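Local coordinates for protein endo-1,4-beta-xylanase (Bacteroides thetaiotaomicron VPI-5482, PDB 3KST) that probably hydrolyses glycosidic bonds in xylan-type polysaccharides, as a calcium-binding member of glycosyl hydrolase family 43, at residues V153-Q158 against T170-K176; I129-F134 against E190-L194; S16-L22 against P302-K306. All blocks are in the same frame, centred on the assembly; numbering follows the deposited sequence.

Contact 1 of 3, residues V153-Q158 against T170-K176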
ATOM      1  N   VAL A 153       4.528  -5.310  13.533  1.00  9.91           N
ATOM      2  CA  VAL A 153       5.872  -5.534  12.956  1.00  9.92           C
ATOM      3  C   VAL A 153       5.768  -6.052  11.532  1.00 10.46           C
ATOM      4  O   VAL A 153       4.971  -6.948  11.237  1.00 10.26           O
ATOM      5  CB  VAL A 153       6.664  -6.518  13.839  1.00  8.93           C
ATOM      6  CG1 VAL A 153       8.080  -6.782  13.276  1.00  9.36           C
ATOM      7  CG2 VAL A 153       6.751  -5.953  15.227  1.00  9.16           C
ATOM      8  N   ILE A 154       6.566  -5.469  10.641  1.00  9.43           N
ATOM      9  CA  ILE A 154       6.629  -5.880   9.261  1.00  9.30           C
ATOM     10  C   ILE A 154       7.534  -7.114   9.119  1.00  9.37           C
ATOM     11  O   ILE A 154       8.710  -7.092   9.494  1.00 10.02           O
ATOM     12  CB  ILE A 154       7.125  -4.749   8.333  1.00  9.13           C
ATOM     13  CG1 ILE A 154       6.133  -3.577   8.414  1.00  9.24           C
ATOM     14  CG2 ILE A 154       7.242  -5.285   6.875  1.00  8.82           C
ATOM     15  CD1 ILE A 154       6.546  -2.316   7.625  1.00  6.50           C
ATOM     16  N   TRP A 155       6.931  -8.174   8.611  1.00 10.10           N
ATOM     17  CA  TRP A 155       7.585  -9.455   8.311  1.00  9.54           C
ATOM     18  C   TRP A 155       7.619  -9.683   6.808  1.00  9.06           C
ATOM     19  O   TRP A 155       6.953  -8.996   6.034  1.00  9.20           O
ATOM     20  CB  TRP A 155       6.810 -10.596   8.995  1.00  9.15           C
ATOM     21  CG  TRP A 155       7.060 -10.665  10.455  1.00 10.04           C
ATOM     22  CD1 TRP A 155       6.568  -9.841  11.415  1.00 10.63           C
ATOM     23  CD2 TRP A 155       7.905 -11.587  11.114  1.00  8.93           C
ATOM     24  NE1 TRP A 155       7.025 -10.212  12.654  1.00 10.48           N
ATOM     25  CE2 TRP A 155       7.851 -11.291  12.498  1.00  9.95           C
ATOM     26  CE3 TRP A 155       8.678 -12.667  10.678  1.00 10.93           C
ATOM     27  CZ2 TRP A 155       8.571 -12.030  13.454  1.00  9.76           C
ATOM     28  CZ3 TRP A 155       9.394 -13.394  11.615  1.00  8.63           C
ATOM     29  CH2 TRP A 155       9.362 -13.046  12.983  1.00  6.96           C
ATOM     30  N   VAL A 156       8.417 -10.650   6.378  1.00  9.15           N
ATOM     31  CA  VAL A 156       8.434 -11.083   4.996  1.00  8.53           C
ATOM     32  C   VAL A 156       8.542 -12.599   4.980  1.00  9.56           C
ATOM     33  O   VAL A 156       9.056 -13.189   5.958  1.00  9.85           O
ATOM     34  CB  VAL A 156       9.625 -10.455   4.223  1.00  8.56           C
ATOM     35  CG1 VAL A 156      10.984 -10.947   4.843  1.00  7.64           C
ATOM     36  CG2 VAL A 156       9.530 -10.733   2.693  1.00  8.56           C
ATOM     37  N   ALA A 157       7.997 -13.197   3.920  1.00  9.76           N
ATOM     38  CA  ALA A 157       8.159 -14.622   3.627  1.00 10.64           C
ATOM     39  C   ALA A 157       8.089 -14.815   2.120  1.00 10.95           C
ATOM     40  O   ALA A 157       7.437 -14.071   1.441  1.00 10.40           O
ATOM     41  CB  ALA A 157       7.081 -15.441   4.286  1.00  9.82           C
ATOM     42  N   GLN A 158       8.787 -15.826   1.617  1.00 11.45           N
ATOM     43  CA  GLN A 158       8.700 -16.184   0.206  1.00 12.27           C
ATOM     44  C   GLN A 158       7.326 -16.813  -0.015  1.00 11.66           C
ATOM     45  O   GLN A 158       6.811 -17.515   0.873  1.00 12.39           O
ATOM     46  CB  GLN A 158       9.798 -17.195  -0.131  1.00 13.28           C
ATOM     47  CG  GLN A 158       9.890 -17.586  -1.581  1.00 15.59           C
ATOM     48  CD  GLN A 158      10.856 -18.736  -1.812  1.00 17.11           C
ATOM     49  OE1 GLN A 158      11.746 -18.995  -0.996  1.00 16.65           O
ATOM     50  NE2 GLN A 158      10.693 -19.429  -2.951  1.00 18.70           N
ATOM     51  N   THR A 170      10.533 -19.607   5.549  1.00 10.95           N
ATOM     52  CA  THR A 170      11.286 -18.432   5.085  1.00 11.30           C
ATOM     53  C   THR A 170      10.921 -17.138   5.861  1.00 11.75           C
ATOM     54  O   THR A 170      11.474 -16.080   5.540  1.00 12.22           O
ATOM     55  CB  THR A 170      11.119 -18.192   3.575  1.00 11.80           C
ATOM     56  OG1 THR A 170       9.781 -17.767   3.301  1.00  9.55           O
ATOM     57  CG2 THR A 170      11.462 -19.473   2.779  1.00 14.09           C
ATOM     58  N   LEU A 171      10.034 -17.224   6.866  1.00 11.10           N
ATOM     59  CA  LEU A 171       9.683 -16.051   7.700  1.00 10.18           C
ATOM     60  C   LEU A 171      10.925 -15.331   8.222  1.00 10.45           C
ATOM     61  O   LEU A 171      11.856 -15.969   8.737  1.00 10.61           O
ATOM     62  CB  LEU A 171       8.769 -16.382   8.877  1.00  9.74           C
ATOM     63  CG  LEU A 171       7.296 -16.537   8.525  1.00  8.00           C
ATOM     64  CD1 LEU A 171       6.538 -17.337   9.555  1.00 11.60           C
ATOM     65  CD2 LEU A 171       6.670 -15.089   8.329  1.00  7.83           C
ATOM     66  N   ASN A 172      10.929 -14.020   8.019  1.00 10.76           N
ATOM     67  CA  ASN A 172      11.977 -13.102   8.476  1.00 11.17           C
ATOM     68  C   ASN A 172      11.364 -11.813   8.990  1.00 12.17           C
ATOM     69  O   ASN A 172      10.413 -11.287   8.392  1.00 12.13           O
ATOM     70  CB  ASN A 172      12.937 -12.760   7.332  1.00 10.98           C
ATOM     71  CG  ASN A 172      14.052 -13.763   7.182  1.00 12.56           C
ATOM     72  OD1 ASN A 172      15.073 -13.668   7.865  1.00 13.19           O
ATOM     73  ND2 ASN A 172      13.893 -14.695   6.244  1.00 10.81           N
ATOM     74  N   GLN A 173      11.936 -11.287  10.059  1.00 11.26           N
ATOM     75  CA  GLN A 173      11.485 -10.042  10.654  1.00 11.48           C
ATOM     76  C   GLN A 173      12.210  -8.848  10.018  1.00 11.53           C
ATOM     77  O   GLN A 173      13.459  -8.788  10.020  1.00 11.67           O
ATOM     78  CB  GLN A 173      11.686 -10.058  12.170  1.00 11.10           C
ATOM     79  CG  GLN A 173      11.302  -8.722  12.800  1.00 11.03           C
ATOM     80  CD  GLN A 173      11.385  -8.769  14.279  1.00 12.91           C
ATOM     81  OE1 GLN A 173      10.673  -9.529  14.914  1.00 12.30           O
ATOM     82  NE2 GLN A 173      12.221  -7.899  14.856  1.00 17.33           N
ATOM     83  N   CYS A 174      11.429  -7.865   9.547  1.00 12.19           N
ATOM     84  CA  CYS A 174      11.979  -6.704   8.832  1.00 11.98           C
ATOM     85  C   CYS A 174      12.131  -5.422   9.684  1.00 11.74           C
ATOM     86  O   CYS A 174      13.245  -4.956   9.896  1.00 11.85           O
ATOM     87  CB  CYS A 174      11.156  -6.359   7.569  1.00 12.02           C
ATOM     88  SG  CYS A 174      10.824  -7.771   6.444  1.00 16.10           S
ATOM     89  N   ILE A 175      11.004  -4.862  10.130  1.00 11.69           N
ATOM     90  CA  ILE A 175      10.972  -3.556  10.794  1.00 11.99           C
ATOM     91  C   ILE A 175       9.960  -3.482  11.955  1.00 12.22           C
ATOM     92  O   ILE A 175       8.825  -3.928  11.822  1.00 11.73           O
ATOM     93  CB  ILE A 175      10.557  -2.447   9.758  1.00 12.17           C
ATOM     94  CG1 ILE A 175      11.520  -2.338   8.554  1.00 13.75           C
ATOM     95  CG2 ILE A 175      10.409  -1.098  10.434  1.00 11.08           C
ATOM     96  CD1 ILE A 175      12.887  -1.954   8.930  1.00 13.67           C
ATOM     97  N   LYS A 176      10.412  -2.983  13.107  1.00 12.40           N
ATOM     98  CA  LYS A 176       9.529  -2.660  14.232  1.00 12.32           C
ATOM     99  C   LYS A 176       9.726  -1.188  14.628  1.00 12.10           C
ATOM    100  O   LYS A 176      10.730  -0.575  14.249  1.00 11.78           O
ATOM    101  CB  LYS A 176       9.655  -3.662  15.387  1.00 13.22           C
ATOM    102  CG  LYS A 176      10.954  -3.832  16.089  1.00 13.46           C
ATOM    103  CD  LYS A 176      10.821  -5.090  16.954  1.00 16.96           C
ATOM    104  CE  LYS A 176      11.649  -5.096  18.181  1.00 19.27           C
ATOM    105  NZ  LYS A 176      11.580  -6.491  18.744  1.00 19.67           N
TER
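Trp155 lays its indole against Gln173 across two antiparallel strands, the third and fourth of a four-stranded sheet that makes up one blade of the five-bladed beta-propeller characteristic of family 43. Its CG stands beside the backbone N (chi1 -76°), which brings the six-membered ring under Gln173 CB, 3.8 Å from the ring centroid in a CH-pi contact over the face. The extended Gln173 chain then crosses the indole with its amide plane 82° from the ring plane, and OE1 ends 3.6 Å from Trp155 CZ2. Leu171 CD2 approaches CE3 of the same ring obliquely, while Thr149 takes the hydrogen bond of NE1 and Arg147 adds a cation-pi contact. With an alanine in place of Trp155, Gln173 CB and Leu171 CD2 would probably lose their common surface and Thr149 its indole partner. On the other side of the sheet Val156 CG1 meets Cys174 SG at 3.6 Å, and Ile154 and Ile175 pack toward strands 189-197 and 200-207. A classic beta bulge shifts the register here: Ile154 O accepts from Cys174 N at 2.8 Å and from Ile175 N at 3.3 Å. At the far end Thr170 OG1, also bonded to Lys167 O, accepts a hydrogen bond from Gln158 N at 2.8 Å with an N-H...O angle of 154°.

Contact 2 of 3, residues I129-F134 against E190-L194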
ATOM      1  N   ILE A 129      -1.951  -8.185   8.429  1.00  9.12           N
ATOM      2  CA  ILE A 129      -2.495  -7.180   7.541  1.00  8.58           C
ATOM      3  C   ILE A 129      -1.427  -6.545   6.645  1.00  8.76           C
ATOM      4  O   ILE A 129      -0.211  -6.845   6.748  1.00  8.03           O
ATOM      5  CB  ILE A 129      -3.192  -6.061   8.373  1.00  8.45           C
ATOM      6  CG1 ILE A 129      -2.200  -5.395   9.345  1.00  8.13           C
ATOM      7  CG2 ILE A 129      -4.434  -6.610   9.108  1.00  8.74           C
ATOM      8  CD1 ILE A 129      -2.779  -4.241  10.112  1.00  8.94           C
ATOM      9  N   ASP A 130      -1.886  -5.662   5.755  1.00  8.41           N
ATOM     10  CA  ASP A 130      -0.997  -4.806   4.954  1.00  8.28           C
ATOM     11  C   ASP A 130      -0.041  -5.530   3.967  1.00  8.56           C
ATOM     12  O   ASP A 130       1.123  -5.175   3.807  1.00  8.27           O
ATOM     13  CB  ASP A 130      -0.238  -3.793   5.848  1.00  9.27           C
ATOM     14  CG  ASP A 130      -1.147  -2.849   6.583  1.00  9.05           C
ATOM     15  OD1 ASP A 130      -2.367  -3.034   6.544  1.00  9.15           O
ATOM     16  OD2 ASP A 130      -0.624  -1.877   7.166  1.00  9.48           O
ATOM     17  N   THR A 131      -0.596  -6.520   3.293  1.00  9.11           N
ATOM     18  CA  THR A 131       0.109  -7.252   2.252  1.00  9.84           C
ATOM     19  C   THR A 131       0.738  -6.327   1.187  1.00  9.85           C
ATOM     20  O   THR A 131       0.111  -5.361   0.739  1.00 10.48           O
ATOM     21  CB  THR A 131      -0.837  -8.154   1.454  1.00  9.57           C
ATOM     22  OG1 THR A 131      -1.953  -7.381   0.985  1.00 11.02           O
ATOM     23  CG2 THR A 131      -1.316  -9.319   2.266  1.00 11.43           C
ATOM     24  N   SER A 132       1.964  -6.634   0.798  1.00  9.86           N
ATOM     25  CA  SER A 132       2.601  -5.985  -0.345  1.00 10.23           C
ATOM     26  C   SER A 132       3.513  -7.032  -0.971  1.00 10.41           C
ATOM     27  O   SER A 132       4.354  -7.589  -0.261  1.00 10.28           O
ATOM     28  CB  SER A 132       3.407  -4.751   0.031  1.00 10.18           C
ATOM     29  OG  SER A 132       3.794  -4.079  -1.157  1.00 10.48           O
ATOM     30  N   LEU A 133       3.282  -7.311  -2.262  1.00  9.66           N
ATOM     31  CA  LEU A 133       4.044  -8.293  -3.037  1.00  9.80           C
ATOM     32  C   LEU A 133       5.231  -7.659  -3.765  1.00  9.92           C
ATOM     33  O   LEU A 133       5.161  -6.547  -4.302  1.00  9.97           O
ATOM     34  CB  LEU A 133       3.149  -8.975  -4.088  1.00  8.62           C
ATOM     35  CG  LEU A 133       3.728 -10.070  -5.004  1.00  9.39           C
ATOM     36  CD1 LEU A 133       4.090 -11.361  -4.224  1.00 12.53           C
ATOM     37  CD2 LEU A 133       2.721 -10.363  -6.083  1.00 11.18           C
ATOM     38  N   PHE A 134       6.310  -8.433  -3.825  1.00 10.04           N
ATOM     39  CA  PHE A 134       7.504  -8.093  -4.586  1.00 11.26           C
ATOM     40  C   PHE A 134       8.036  -9.346  -5.287  1.00 11.61           C
ATOM     41  O   PHE A 134       8.282 -10.353  -4.637  1.00 12.49           O
ATOM     42  CB  PHE A 134       8.582  -7.563  -3.681  1.00 11.25           C
ATOM     43  CG  PHE A 134       9.896  -7.343  -4.396  1.00 11.32           C
ATOM     44  CD1 PHE A 134       9.996  -6.380  -5.390  1.00 12.63           C
ATOM     45  CD2 PHE A 134      11.011  -8.141  -4.095  1.00 10.72           C
ATOM     46  CE1 PHE A 134      11.211  -6.181  -6.081  1.00 13.29           C
ATOM     47  CE2 PHE A 134      12.225  -7.963  -4.763  1.00 12.05           C
ATOM     48  CZ  PHE A 134      12.327  -6.981  -5.757  1.00 11.69           C
ATOM     49  N   GLU A 190       4.152  -0.493   9.698  1.00 10.08           N
ATOM     50  CA  GLU A 190       3.151  -1.119   8.824  1.00  9.48           C
ATOM     51  C   GLU A 190       3.148  -0.503   7.436  1.00  9.81           C
ATOM     52  O   GLU A 190       4.022   0.324   7.113  1.00  9.60           O
ATOM     53  CB  GLU A 190       1.755  -0.999   9.470  1.00  9.70           C
ATOM     54  CG  GLU A 190       1.209   0.441   9.583  1.00  8.12           C
ATOM     55  CD  GLU A 190      -0.163   0.541  10.282  1.00  9.66           C
ATOM     56  OE1 GLU A 190      -0.584  -0.414  10.976  1.00 11.76           O
ATOM     57  OE2 GLU A 190      -0.808   1.600  10.126  1.00  8.77           O
ATOM     58  N   GLY A 191       2.162  -0.916   6.624  1.00  9.54           N
ATOM     59  CA  GLY A 191       2.000  -0.447   5.263  1.00  9.72           C
ATOM     60  C   GLY A 191       3.272  -0.551   4.436  1.00  9.67           C
ATOM     61  O   GLY A 191       3.682   0.442   3.850  1.00 10.43           O
ATOM     62  N   PRO A 192       3.928  -1.733   4.414  1.00  9.38           N
ATOM     63  CA  PRO A 192       5.138  -1.902   3.609  1.00  9.41           C
ATOM     64  C   PRO A 192       4.978  -1.711   2.082  1.00  8.80           C
ATOM     65  O   PRO A 192       3.913  -1.952   1.505  1.00  8.58           O
ATOM     66  CB  PRO A 192       5.538  -3.366   3.908  1.00  9.11           C
ATOM     67  CG  PRO A 192       4.283  -4.027   4.161  1.00  8.67           C
ATOM     68  CD  PRO A 192       3.485  -3.033   4.957  1.00  9.33           C
ATOM     69  N   SER A 193       6.073  -1.287   1.452  1.00  9.33           N
ATOM     70  CA  SER A 193       6.227  -1.164  -0.010  1.00 10.03           C
ATOM     71  C   SER A 193       7.680  -1.502  -0.341  1.00  9.48           C
ATOM     72  O   SER A 193       8.588  -0.999   0.330  1.00 10.44           O
ATOM     73  CB  SER A 193       5.896   0.245  -0.492  1.00  9.98           C
ATOM     74  OG  SER A 193       4.570   0.610  -0.132  1.00  9.71           O
ATOM     75  N   LEU A 194       7.901  -2.293  -1.388  1.00  9.83           N
ATOM     76  CA  LEU A 194       9.247  -2.741  -1.749  1.00 10.81           C
ATOM     77  C   LEU A 194       9.589  -2.266  -3.150  1.00 10.44           C
ATOM     78  O   LEU A 194       8.769  -2.383  -4.081  1.00 10.94           O
ATOM     79  CB  LEU A 194       9.350  -4.275  -1.626  1.00 11.38           C
ATOM     80  CG  LEU A 194      10.696  -4.933  -1.319  1.00 12.51           C
ATOM     81  CD1 LEU A 194      11.729  -4.652  -2.402  1.00 15.56           C
ATOM     82  CD2 LEU A 194      11.214  -4.530   0.084  1.00 15.95           C
TER
HETATM   83  O   HOH W   1       1.321  -2.389   2.573  1.00  6.98           O
HETATM   84  O   HOH W   2       6.014  -4.197  -2.685  1.00 13.46           O
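Asp130 reaches across to Gly191 with the one direct hydrogen bond between these two strands, which run parallel, their axes 6.3 Å apart at the closest. Asp130 OD2 accepts from Gly191 N at 3.0 Å, on the anti side of the carboxylate and 16° out of its plane. Asp130 is predicted to orient the proton donor, and the bond ties its carboxylate to the backbone right beside Glu190, the predicted donor.

The two acidic groups approach without touching: OD2 of Asp130 lies 4.1 Å from OE1 of Glu190, the carboxylate planes 61° apart. Glu190 has partners of its own in Tyr215 and Asn152, which fix both of its oxygens.

Elsewhere water fills in for strand pairing. One molecule donates to both Asp130 O and Pro192 O, and a second donates to Ser132 OG and Leu133 O while accepting from Leu194 N at 3.0 Å. Ser132 OG also bonds Glu83, a calcium ligand.

In van der Waals contact, Pro192 CG and CD lie against the carbonyl oxygen of Asp130, CG at 3.4 Å from Asp130 O.

Apolar contact closes the other end. With CG of Phe134 anti to its N (chi1 173°), the ring lies with one face under Leu194 CD1, which sits over its centre at 3.7 Å in a CH-pi contact.

These are edge strands of two successive four-stranded sheets of the propeller; strand 141-148 pairs with 129-135 and touches both segments, strands 80-87 and 92-99 lie against 129-134, and 250-256 touches both segments through His251 and Pro254.

Contact 3 of 3, residues S16-L22 against P302-K306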
ATOM      1  N   SER A  16     -19.113  16.932 -14.253  1.00 19.72           N
ATOM      2  CA  SER A  16     -19.483  17.355 -12.877  1.00 19.18           C
ATOM      3  C   SER A  16     -18.723  16.586 -11.796  1.00 18.55           C
ATOM      4  O   SER A  16     -18.260  15.474 -12.026  1.00 19.65           O
ATOM      5  CB  SER A  16     -20.986  17.227 -12.658  1.00 19.91           C
ATOM      6  OG  SER A  16     -21.418  15.904 -12.848  1.00 20.53           O
ATOM      7  N   VAL A  17     -18.654  17.196 -10.615  1.00 17.18           N
ATOM      8  CA  VAL A  17     -17.874  16.689  -9.495  1.00 16.42           C
ATOM      9  C   VAL A  17     -18.668  15.751  -8.572  1.00 15.76           C
ATOM     10  O   VAL A  17     -19.754  16.100  -8.129  1.00 15.45           O
ATOM     11  CB  VAL A  17     -17.337  17.870  -8.640  1.00 16.59           C
ATOM     12  CG1 VAL A  17     -16.596  17.359  -7.410  1.00 16.49           C
ATOM     13  CG2 VAL A  17     -16.456  18.816  -9.474  1.00 16.39           C
ATOM     14  N   GLU A  18     -18.132  14.562  -8.293  1.00 15.58           N
ATOM     15  CA  GLU A  18     -18.747  13.651  -7.303  1.00 15.11           C
ATOM     16  C   GLU A  18     -18.202  14.067  -5.929  1.00 15.15           C
ATOM     17  O   GLU A  18     -18.957  14.247  -4.957  1.00 15.04           O
ATOM     18  CB  GLU A  18     -18.421  12.181  -7.612  1.00 15.59           C
ATOM     19  CG  GLU A  18     -19.070  11.206  -6.674  1.00 16.28           C
ATOM     20  CD  GLU A  18     -18.793   9.776  -7.067  1.00 18.41           C
ATOM     21  OE1 GLU A  18     -19.398   9.311  -8.043  1.00 20.44           O
ATOM     22  OE2 GLU A  18     -18.003   9.105  -6.374  1.00 16.91           O
ATOM     23  N   THR A  19     -16.882  14.176  -5.844  1.00 14.20           N
ATOM     24  CA  THR A  19     -16.220  14.634  -4.627  1.00 13.43           C
ATOM     25  C   THR A  19     -14.929  15.367  -4.970  1.00 12.98           C
ATOM     26  O   THR A  19     -14.285  15.034  -5.963  1.00 12.18           O
ATOM     27  CB  THR A  19     -15.932  13.462  -3.663  1.00 13.08           C
ATOM     28  OG1 THR A  19     -15.251  13.951  -2.501  1.00 14.55           O
ATOM     29  CG2 THR A  19     -15.077  12.392  -4.324  1.00 12.48           C
ATOM     30  N   ASN A  20     -14.564  16.351  -4.139  1.00 12.69           N
ATOM     31  CA  ASN A  20     -13.279  17.083  -4.289  1.00 13.18           C
ATOM     32  C   ASN A  20     -12.063  16.357  -3.672  1.00 13.67           C
ATOM     33  O   ASN A  20     -11.025  16.963  -3.454  1.00 14.89           O
ATOM     34  CB  ASN A  20     -13.407  18.525  -3.724  1.00 13.79           C
ATOM     35  CG  ASN A  20     -14.299  19.415  -4.590  1.00 14.12           C
ATOM     36  OD1 ASN A  20     -14.206  19.395  -5.821  1.00 15.57           O
ATOM     37  ND2 ASN A  20     -15.133  20.238  -3.946  1.00 13.87           N
ATOM     38  N   TYR A  21     -12.192  15.062  -3.391  1.00 14.70           N
ATOM     39  CA  TYR A  21     -11.140  14.251  -2.768  1.00 14.49           C
ATOM     40  C   TYR A  21     -11.127  12.904  -3.436  1.00 14.13           C
ATOM     41  O   TYR A  21     -12.050  12.584  -4.170  1.00 15.00           O
ATOM     42  CB  TYR A  21     -11.462  14.030  -1.291  1.00 16.30           C
ATOM     43  CG  TYR A  21     -11.704  15.291  -0.576  1.00 18.68           C
ATOM     44  CD1 TYR A  21     -12.989  15.836  -0.523  1.00 20.41           C
ATOM     45  CD2 TYR A  21     -10.639  16.009   0.004  1.00 21.56           C
ATOM     46  CE1 TYR A  21     -13.213  17.057   0.093  1.00 23.25           C
ATOM     47  CE2 TYR A  21     -10.861  17.228   0.630  1.00 23.43           C
ATOM     48  CZ  TYR A  21     -12.149  17.743   0.684  1.00 23.84           C
ATOM     49  OH  TYR A  21     -12.377  18.932   1.323  1.00 25.70           O
ATOM     50  N   LEU A  22     -10.087  12.122  -3.188  1.00 13.40           N
ATOM     51  CA  LEU A  22     -10.058  10.709  -3.611  1.00 12.91           C
ATOM     52  C   LEU A  22     -10.327   9.967  -2.284  1.00 12.27           C
ATOM     53  O   LEU A  22      -9.411   9.801  -1.458  1.00 12.68           O
ATOM     54  CB  LEU A  22      -8.731  10.349  -4.270  1.00 13.63           C
ATOM     55  CG  LEU A  22      -8.651   8.875  -4.665  1.00 13.60           C
ATOM     56  CD1 LEU A  22      -9.865   8.451  -5.509  1.00 13.46           C
ATOM     57  CD2 LEU A  22      -7.355   8.579  -5.379  1.00 14.69           C
ATOM     58  N   PRO A 302      -6.269  15.128  -5.599  1.00 12.70           N
ATOM     59  CA  PRO A 302      -7.168  14.530  -6.589  1.00 11.71           C
ATOM     60  C   PRO A 302      -8.663  14.731  -6.277  1.00 11.69           C
ATOM     61  O   PRO A 302      -9.053  15.032  -5.145  1.00 11.95           O
ATOM     62  CB  PRO A 302      -6.770  13.046  -6.546  1.00 11.78           C
ATOM     63  CG  PRO A 302      -6.473  12.825  -5.114  1.00 12.12           C
ATOM     64  CD  PRO A 302      -5.746  14.099  -4.675  1.00 11.46           C
ATOM     65  N   ARG A 303      -9.501  14.580  -7.291  1.00 12.23           N
ATOM     66  CA  ARG A 303     -10.969  14.670  -7.117  1.00 11.91           C
ATOM     67  C   ARG A 303     -11.593  13.593  -7.973  1.00 11.72           C
ATOM     68  O   ARG A 303     -10.925  13.089  -8.886  1.00 11.66           O
ATOM     69  CB  ARG A 303     -11.488  16.052  -7.524  1.00 12.37           C
ATOM     70  CG  ARG A 303     -11.115  16.454  -8.937  1.00 15.36           C
ATOM     71  CD  ARG A 303     -11.731  17.773  -9.318  1.00 16.84           C
ATOM     72  NE  ARG A 303     -11.627  17.985 -10.765  1.00 19.25           N
ATOM     73  CZ  ARG A 303     -12.287  18.924 -11.459  1.00 21.76           C
ATOM     74  NH1 ARG A 303     -13.125  19.799 -10.873  1.00 22.81           N
ATOM     75  NH2 ARG A 303     -12.105  18.990 -12.777  1.00 21.94           N
ATOM     76  N   VAL A 304     -12.871  13.296  -7.720  1.00 11.34           N
ATOM     77  CA  VAL A 304     -13.593  12.268  -8.483  1.00 12.00           C
ATOM     78  C   VAL A 304     -14.721  12.922  -9.242  1.00 12.35           C
ATOM     79  O   VAL A 304     -15.492  13.693  -8.651  1.00 12.51           O
ATOM     80  CB  VAL A 304     -14.160  11.158  -7.594  1.00 11.43           C
ATOM     81  CG1 VAL A 304     -14.901  10.136  -8.467  1.00 11.38           C
ATOM     82  CG2 VAL A 304     -13.036  10.474  -6.828  1.00 10.51           C
ATOM     83  N   LEU A 305     -14.793  12.605 -10.539  1.00 14.46           N
ATOM     84  CA  LEU A 305     -15.793  13.119 -11.467  1.00 14.81           C
ATOM     85  C   LEU A 305     -16.714  12.017 -11.967  1.00 15.78           C
ATOM     86  O   LEU A 305     -16.352  10.835 -11.952  1.00 15.98           O
ATOM     87  CB  LEU A 305     -15.088  13.723 -12.686  1.00 14.77           C
ATOM     88  CG  LEU A 305     -13.998  14.757 -12.414  1.00 14.27           C
ATOM     89  CD1 LEU A 305     -13.394  15.250 -13.732  1.00 16.13           C
ATOM     90  CD2 LEU A 305     -14.505  15.935 -11.539  1.00 14.54           C
ATOM     91  N   LYS A 306     -17.888  12.425 -12.440  1.00 18.15           N
ATOM     92  CA  LYS A 306     -18.866  11.508 -13.057  1.00 20.18           C
ATOM     93  C   LYS A 306     -19.435  12.043 -14.378  1.00 21.50           C
ATOM     94  O   LYS A 306     -19.019  13.101 -14.872  1.00 22.42           O
ATOM     95  CB  LYS A 306     -19.972  11.210 -12.075  1.00 21.01           C
ATOM     96  CG  LYS A 306     -20.723  12.432 -11.541  1.00 21.68           C
ATOM     97  CD  LYS A 306     -21.893  11.998 -10.632  1.00 23.52           C
ATOM     98  CE  LYS A 306     -21.426  11.441  -9.298  1.00 25.26           C
ATOM     99  NZ  LYS A 306     -22.478  10.750  -8.488  1.00 25.93           N
ATOM    100  OXT LYS A 306     -20.326  11.413 -14.980  1.00 21.90           O
TER
HETATM  101  O   HOH W   3     -17.359  15.108 -15.140  1.00 28.65           O
HETATM  102  O   HOH W   4     -13.261  20.544  -8.093  1.00 23.02           O
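Glu18 and Lys306 meet where the first modelled residues pair antiparallel with the C-terminal strand, a short N-terminal addition to the sheet that strand 293-305 shares with strands 60-69 and 279-287 of the propeller. A classic beta bulge sets the pairing: Glu18 and Thr19 both face Val304, whose carbonyl O accepts from Glu18 N at 2.8 Å and, in a longer but straighter bond, from Thr19 N at 3.2 Å.

The Glu18 side chain leaves this bulge toward the partner strand, CG anti to the backbone N (chi1 -177°), and runs beside Val304 while crossing Lys306 at about a right angle. Its CB rests on Val304 O and on Lys306 CE, and CG keeps to the same methylene, 3.5 Å from CE. CD lies a little farther from Lys306, and the two oxygens part ways. OE1 forms a rather long salt bridge with Lys306 NZ at 3.4 Å and lies closer still to Lys306 CE, at 3.2 Å; the lysine chain bends at chi3 (71°) on its way to this oxygen. OE2 passes Val304 CG1 and is held by a second salt bridge, to Arg63, so that the carboxylate joins the chain end to strand 60-69.

Deeper in, Thr19 CG2 packs on Val304 CB, and Leu22 CB presses closely on Pro302 CG, at 3.5 Å; Phe53 of strand 49-55 touches both Leu22 and Val304. On the other side, Arg303 NE hydrogen-bonds Asn60 OD1, and Arg303 NH1 gives a 2.9 Å hydrogen bond to a water that donates in turn to Asn20 OD1 at 2.7 Å.

Overall arrangement
Contacts 1 and 2 adjoin, their centres 10 Å apart: Ile154 CD1 packs 3.7 Å from Glu190 N, and Ile154 CG2 rests on Pro192 CB. Contact 1 thus lies within one blade, next to the predicted proton donor, whereas contact 2 joins that blade to the next at the propeller centre and holds that donor and the residue predicted to tune and orient it; the nearest atoms of Gly191 lie about 5 Å from the bound calcium ion, whose ligands include Glu83 and His251. Contact 3 is remote, its centre about 28 Å from that of contact 2 and 38 Å from that of contact 1, and it brings the two chain ends together across the molecule from contact 1.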